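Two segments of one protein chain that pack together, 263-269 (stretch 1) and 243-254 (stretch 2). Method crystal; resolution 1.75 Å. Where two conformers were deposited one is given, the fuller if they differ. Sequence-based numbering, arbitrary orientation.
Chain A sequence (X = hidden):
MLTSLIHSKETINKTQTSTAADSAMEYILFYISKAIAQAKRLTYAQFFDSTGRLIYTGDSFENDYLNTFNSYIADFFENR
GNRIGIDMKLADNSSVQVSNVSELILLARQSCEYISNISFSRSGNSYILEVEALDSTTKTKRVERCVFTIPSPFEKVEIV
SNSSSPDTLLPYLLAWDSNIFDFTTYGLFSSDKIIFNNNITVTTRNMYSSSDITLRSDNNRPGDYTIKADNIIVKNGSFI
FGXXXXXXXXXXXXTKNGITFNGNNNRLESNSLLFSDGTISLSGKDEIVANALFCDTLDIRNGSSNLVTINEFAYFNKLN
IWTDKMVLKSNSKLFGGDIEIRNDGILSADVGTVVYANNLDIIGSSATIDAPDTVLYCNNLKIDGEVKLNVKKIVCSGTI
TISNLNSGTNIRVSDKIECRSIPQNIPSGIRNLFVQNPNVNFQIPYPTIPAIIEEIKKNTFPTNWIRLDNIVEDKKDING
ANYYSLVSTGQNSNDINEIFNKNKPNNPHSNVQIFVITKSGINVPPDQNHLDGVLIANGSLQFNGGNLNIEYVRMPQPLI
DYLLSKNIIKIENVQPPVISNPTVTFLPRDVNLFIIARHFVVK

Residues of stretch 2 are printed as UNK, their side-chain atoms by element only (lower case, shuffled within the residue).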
# COMPACT_ATOMS: atom_id res chain seq x y z
N GLY A 263 -0.75 -1.74 -16.06
CA GLY A 263 -1.57 -2.67 -16.79
C GLY A 263 -3.07 -2.39 -16.68
O GLY A 263 -3.91 -3.02 -17.36
N ASN A 264 -3.42 -1.43 -15.83
CA ASN A 264 -4.72 -1.02 -15.55
C ASN A 264 -5.59 -2.09 -14.85
O ASN A 264 -5.21 -3.27 -14.75
CB ASN A 264 -5.49 -0.57 -16.85
CG ASN A 264 -4.91 0.72 -17.51
OD1 ASN A 264 -3.88 1.33 -17.12
ND2 ASN A 264 -5.61 1.14 -18.46
N ASN A 265 -6.76 -1.65 -14.45
CA ASN A 265 -7.81 -2.48 -13.88
C ASN A 265 -7.40 -3.18 -12.52
O ASN A 265 -7.99 -4.17 -12.18
CB ASN A 265 -8.25 -3.54 -14.85
CG ASN A 265 -8.93 -2.93 -16.09
OD1 ASN A 265 -9.90 -2.25 -15.93
ND2 ASN A 265 -8.37 -3.18 -17.28
N ASN A 266 -6.47 -2.58 -11.80
CA ASN A 266 -6.03 -3.16 -10.52
C ASN A 266 -6.88 -2.57 -9.43
O ASN A 266 -7.39 -1.43 -9.54
CB ASN A 266 -4.61 -2.80 -10.29
CG ASN A 266 -3.67 -3.30 -11.38
OD1 ASN A 266 -3.40 -4.50 -11.47
ND2 ASN A 266 -3.16 -2.39 -12.18
N ARG A 267 -6.90 -3.28 -8.26
CA ARG A 267 -7.63 -2.78 -7.10
C ARG A 267 -6.80 -3.14 -5.86
O ARG A 267 -6.31 -4.27 -5.77
CB ARG A 267 -8.97 -3.46 -7.01
CG ARG A 267 -9.84 -2.92 -5.87
CD ARG A 267 -11.30 -3.49 -5.89
NE ARG A 267 -12.13 -2.91 -4.86
CZ ARG A 267 -12.28 -3.34 -3.58
NH1 ARG A 267 -11.68 -4.44 -3.09
NH2 ARG A 267 -13.08 -2.64 -2.76
N LEU A 268 -6.64 -2.16 -5.01
CA LEU A 268 -5.97 -2.34 -3.69
C LEU A 268 -6.93 -1.88 -2.65
O LEU A 268 -7.25 -0.69 -2.57
CB LEU A 268 -4.72 -1.49 -3.64
CG LEU A 268 -3.82 -1.54 -2.39
CD1 LEU A 268 -3.57 -2.97 -2.01
CD2 LEU A 268 -2.56 -0.77 -2.65
N GLU A 269 -7.32 -2.80 -1.76
CA GLU A 269 -8.18 -2.53 -0.65
C GLU A 269 -7.33 -2.68 0.65
O GLU A 269 -6.77 -3.76 0.86
CB GLU A 269 -9.31 -3.50 -0.62
CG GLU A 269 -10.29 -3.29 0.55
CD GLU A 269 -11.44 -4.35 0.58
OE1 GLU A 269 -11.78 -4.91 -0.54
OE2 GLU A 269 -11.86 -4.70 1.77
N UNK A 243 -1.52 -5.83 -13.71
CA UNK A 243 -2.77 -5.60 -14.44
C UNK A 243 -3.90 -6.51 -14.08
O UNK A 243 -3.69 -7.73 -13.96
N UNK A 244 -5.08 -5.92 -13.85
CA UNK A 244 -6.25 -6.67 -13.45
C UNK A 244 -6.04 -7.51 -12.14
O UNK A 244 -6.73 -8.52 -11.93
o UNK A 244 -9.03 -7.24 -14.04
c UNK A 244 -6.73 -7.55 -14.58
n UNK A 244 -8.35 -9.27 -14.69
c UNK A 244 -8.14 -8.00 -14.40
N UNK A 245 -5.13 -7.02 -11.30
CA UNK A 245 -4.82 -7.70 -10.00
C UNK A 245 -5.68 -7.07 -8.96
O UNK A 245 -5.83 -5.78 -8.90
n UNK A 245 -2.51 -9.20 -11.13
o UNK A 245 -1.46 -7.25 -10.92
c UNK A 245 -2.39 -7.97 -10.63
c UNK A 245 -3.41 -7.48 -9.60
N UNK A 246 -6.22 -7.90 -8.04
CA UNK A 246 -7.10 -7.42 -6.97
C UNK A 246 -6.50 -7.86 -5.61
O UNK A 246 -6.48 -9.07 -5.32
c UNK A 246 -9.79 -6.75 -10.62
n UNK A 246 -10.29 -5.44 -11.11
c UNK A 246 -9.11 -7.94 -8.56
c UNK A 246 -9.27 -6.60 -9.20
c UNK A 246 -8.52 -7.93 -7.12
N UNK A 247 -6.05 -6.89 -4.82
CA UNK A 247 -5.24 -7.16 -3.58
C UNK A 247 -6.05 -6.62 -2.43
O UNK A 247 -6.51 -5.48 -2.47
c UNK A 247 -3.89 -6.50 -3.66
c UNK A 247 -3.11 -6.62 -2.33
c UNK A 247 -3.05 -7.15 -4.76
N UNK A 248 -6.19 -7.42 -1.35
CA UNK A 248 -6.95 -7.03 -0.19
C UNK A 248 -6.01 -7.29 1.03
O UNK A 248 -5.61 -8.44 1.19
c UNK A 248 -9.00 -7.38 1.21
c UNK A 248 -8.23 -7.90 0.01
c UNK A 248 -9.12 -7.78 -1.22
N UNK A 249 -5.70 -6.22 1.75
CA UNK A 249 -4.80 -6.28 2.93
C UNK A 249 -5.61 -5.73 4.10
O UNK A 249 -5.90 -4.53 4.20
c UNK A 249 -2.63 -5.79 4.00
c UNK A 249 -3.49 -5.50 2.74
c UNK A 249 -2.77 -5.99 1.51
N UNK A 250 -5.97 -6.62 5.01
CA UNK A 250 -6.88 -6.22 6.13
C UNK A 250 -6.23 -5.22 7.06
O UNK A 250 -6.83 -4.19 7.44
c UNK A 250 -7.39 -7.43 6.88
o UNK A 250 -9.49 -6.42 7.38
c UNK A 250 -8.55 -7.10 7.79
n UNK A 250 -8.45 -7.50 9.05
N UNK A 251 -4.98 -5.49 7.44
CA UNK A 251 -4.31 -4.65 8.47
C UNK A 251 -3.32 -3.67 7.82
O UNK A 251 -3.73 -2.60 7.38
n UNK A 251 -1.97 -4.81 11.01
c UNK A 251 -3.71 -5.52 9.57
c UNK A 251 -3.23 -4.72 10.72
o UNK A 251 -4.00 -3.93 11.32
N UNK A 252 -2.07 -4.02 7.67
CA UNK A 252 -1.20 -3.04 7.05
C UNK A 252 -0.42 -3.60 5.88
O UNK A 252 0.06 -4.74 5.88
c UNK A 252 1.27 -2.86 9.95
c UNK A 252 -0.27 -2.34 8.06
c UNK A 252 2.04 -3.27 7.60
c UNK A 252 0.85 -3.26 8.54
N UNK A 253 -0.28 -2.72 4.89
CA UNK A 253 0.63 -2.92 3.78
C UNK A 253 1.65 -1.84 3.87
O UNK A 253 1.33 -0.63 3.88
c UNK A 253 -0.11 -2.84 2.43
s UNK A 253 -0.21 -3.17 -0.22
c UNK A 253 1.05 -3.45 -1.44
c UNK A 253 0.83 -2.94 1.23
N UNK A 254 2.93 -2.24 3.98
CA UNK A 254 4.05 -1.35 4.05
C UNK A 254 5.02 -1.63 2.90
O UNK A 254 5.33 -2.77 2.68
c UNK A 254 6.22 -0.75 5.29
c UNK A 254 8.61 0.71 5.04
c UNK A 254 6.27 0.64 5.59
c UNK A 254 7.44 -1.35 4.89
o UNK A 254 9.75 1.40 4.93
c UNK A 254 8.60 -0.61 4.76
c UNK A 254 7.42 1.36 5.42
c UNK A 254 4.89 -1.52 5.38
O HOH W 1 -9.20 -5.74 -4.17

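Position 243 has no side-chain atoms. Its CA lies 3.9 Å from Gly 263 C, and an ideal CB would sit 3.3 Å from Gly 263 CA. The backbone angles alone call for glycine: Gly 243.

Position 244 carries two carbons, the second bearing one oxygen and one nitrogen. Its CB points away from stretch 1, and its backbone N donates to Asn 264 O at 2.8 Å. The short amide gives Asn 244.

Position 245 has the same set of atoms. Its backbone N donates to Asn 266 OD1 at 3.1 Å, and its O accepts from Arg 267 N at 2.8 Å. One of its side-chain heteroatoms, 3.1 Å from Gly 243 N, accepts a hydrogen bond from it. This is Asn 245, and that acceptor is OD1.

Position 246 has four carbons in a row ending in nitrogen. The terminal nitrogen reaches back to donate to Asn 265 O at 2.8 Å. An unbranched chain of this length is lysine: Lys 246.

Position 247 has three carbons, one carrying the other two. One branch lies 3.7 Å from Leu 268 CD1. Its backbone N donates to Arg 267 O at 2.8 Å. This is Val 247.

Position 248 repeats the three-carbon fork. One branch comes within 3.9 Å of Glu 269 CD, on the face shared with Arg 267. This is Val 248.

Position 249 again has three forked carbons. Its backbone N donates to Glu 269 O at 2.8 Å. This is Val 249.

Position 250 has two carbons, the second with one oxygen and one nitrogen. It points away and makes no contact: Asn 250.

Position 251 has the same atoms and is out of reach. The chain turns its corner here: Asn 251.

Position 252 has four carbons, forked at the second, and is also out of reach: Leu 252.

Position 253 has two carbons, a sulfur and a last carbon, unbranched. The sulfur lies 3.8 Å from Leu 268 CD1. This is Met 253.

Position 254 has one carbon, then a six-carbon ring bearing an oxygen. It does not touch stretch 1: Tyr 254.

The contact is a parallel strand pairing. Val 247 uses both its N and its O, the latter accepting from Glu 269 N at 2.9 Å. Leu 268 packs against Val 247 and Met 253. On the other face, Arg 267 NH1 forms a salt bridge with Glu 269 OE1 at 2.6 Å. Before the strands, backbone and asparagine groups continue the pairing.

Stretch 2 (243-254) GNNKVVVNNLMY
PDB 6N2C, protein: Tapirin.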